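Local coordinates for protein high choriolytic enzyme 1 (Oryzias latipes, PDB 3VTG) that cleaves proteins of the inner layer of the fish egg envelope as a zinc-dependent astacin-family protease, helping the embryo to hatch, at residues N183-R187 with W188-R192. Numbering follows the deposited sequence.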
# COMPACT_ATOMS: atom_id res chain seq x y z
N ASN A 183 7.21 -0.79 9.66
CA ASN A 183 8.54 -0.21 9.78
C ASN A 183 9.10 0.20 8.42
O ASN A 183 9.61 1.30 8.27
CB ASN A 183 9.49 -1.19 10.48
CG ASN A 183 9.10 -1.45 11.92
OD1 ASN A 183 8.81 -0.53 12.68
ND2 ASN A 183 9.08 -2.72 12.31
N GLY A 184 8.99 -0.69 7.44
CA GLY A 184 9.51 -0.43 6.11
C GLY A 184 9.08 -1.52 5.15
O GLY A 184 8.39 -2.46 5.54
N MET A 185 9.49 -1.38 3.90
CA MET A 185 9.13 -2.35 2.88
C MET A 185 9.94 -3.63 2.99
O MET A 185 11.15 -3.60 3.25
CB MET A 185 9.26 -1.73 1.49
CG MET A 185 8.14 -0.75 1.21
SD MET A 185 8.21 -0.01 -0.43
CE MET A 185 9.38 1.32 -0.16
N SER A 186 9.25 -4.76 2.85
CA SER A 186 9.89 -6.06 2.88
C SER A 186 10.59 -6.34 1.56
O SER A 186 10.38 -5.65 0.56
CB SER A 186 8.85 -7.15 3.15
OG SER A 186 8.08 -7.41 1.99
N ARG A 187 11.42 -7.39 1.55
CA ARG A 187 12.08 -7.82 0.33
C ARG A 187 11.07 -8.07 -0.79
O ARG A 187 11.26 -7.61 -1.92
CB ARG A 187 12.93 -9.06 0.60
CG ARG A 187 13.86 -9.44 -0.54
CD ARG A 187 13.33 -10.61 -1.34
NE ARG A 187 13.24 -11.82 -0.54
CZ ARG A 187 13.37 -13.05 -1.03
NH1 ARG A 187 13.60 -13.22 -2.33
NH2 ARG A 187 13.26 -14.10 -0.23
N TRP A 188 9.99 -8.78 -0.48
CA TRP A 188 8.96 -9.05 -1.48
C TRP A 188 8.20 -7.82 -1.90
O TRP A 188 7.85 -7.71 -3.07
CB TRP A 188 8.04 -10.19 -1.06
CG TRP A 188 8.73 -11.53 -1.09
CD1 TRP A 188 8.96 -12.39 -0.03
CD2 TRP A 188 9.33 -12.21 -2.26
NE1 TRP A 188 9.63 -13.52 -0.43
CE2 TRP A 188 9.88 -13.47 -1.76
CE3 TRP A 188 9.45 -11.90 -3.62
CZ2 TRP A 188 10.52 -14.38 -2.60
CZ3 TRP A 188 10.09 -12.83 -4.45
CH2 TRP A 188 10.61 -14.03 -3.95
N ASP A 189 7.96 -6.89 -0.97
CA ASP A 189 7.35 -5.60 -1.34
C ASP A 189 8.16 -4.92 -2.44
O ASP A 189 7.60 -4.48 -3.45
CB ASP A 189 7.24 -4.65 -0.13
CG ASP A 189 6.22 -5.10 0.91
OD1 ASP A 189 5.19 -5.72 0.55
OD2 ASP A 189 6.44 -4.78 2.09
N ILE A 190 9.47 -4.83 -2.23
CA ILE A 190 10.39 -4.19 -3.19
C ILE A 190 10.44 -4.97 -4.51
O ILE A 190 10.35 -4.37 -5.59
CB ILE A 190 11.80 -4.01 -2.57
CG1 ILE A 190 11.76 -2.98 -1.42
CG2 ILE A 190 12.84 -3.63 -3.62
CD1 ILE A 190 11.39 -1.56 -1.83
N THR A 191 10.56 -6.29 -4.41
CA THR A 191 10.61 -7.15 -5.60
C THR A 191 9.35 -6.98 -6.45
O THR A 191 9.43 -6.86 -7.67
CB THR A 191 10.81 -8.63 -5.20
OG1 THR A 191 12.06 -8.76 -4.50
CG2 THR A 191 10.83 -9.53 -6.44
N ARG A 192 8.19 -6.94 -5.79
CA ARG A 192 6.91 -6.78 -6.49
C ARG A 192 6.82 -5.49 -7.29
O ARG A 192 6.36 -5.50 -8.43
CB ARG A 192 5.75 -6.86 -5.50
CG ARG A 192 5.48 -8.26 -4.98
CD ARG A 192 4.67 -8.18 -3.71
NE ARG A 192 4.49 -9.50 -3.10
CZ ARG A 192 3.88 -9.70 -1.94
NH1 ARG A 192 3.39 -8.69 -1.24
NH2 ARG A 192 3.76 -10.94 -1.47
O HOH W 1 13.51 -11.17 -4.47
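The chain runs extended through M185 and turns at S186 into helix 187-196, with I190 N bonded to S186 O at 3.0 Å and T191 N to R187 O in its opening turn. S186 and D189 illustrate the capping box, in which two side chains each take up a backbone N-H at a helix start. S186 OG, set between its own N and carbonyl carbon (chi1 76°), accepts from D189 N at 3.0 Å; in return S186 N gives a nearly straight bond of 2.9 Å to D189 OD2, meeting the anti side of the carboxylate from 29° out of its plane. Both groups are buried and have further partners: S186 OG bonds to D148, while the D189 carboxylate reaches S151 through OD1 and the backbone N of I152 through OD2. In the astacin catalytic domain this cap begins the C-terminal helix, and M185 just before it touches Q98 and N102 of the helix carrying the zinc-binding HExxH sequence. The M185 side chain also crosses that of I190 at about a right angle, SD lying 3.8 Å from I190 CD1. On the outer side, R187 bends at chi2 and chi3 to lay its guanidinium over the CZ2 side of the W188 six-membered ring, planes 25° apart, in an off-centre cation-pi stack with NH1 3.3 Å from CZ2. A water continues the contact, accepting from R187 NH1 at 3.0 Å and donating to T191 OG1 at 2.8 Å. Shortening W188 to an alanine is likely to leave the guanidinium unsupported, freer to swing from this water, and to uncover P146, on which the indole also packs.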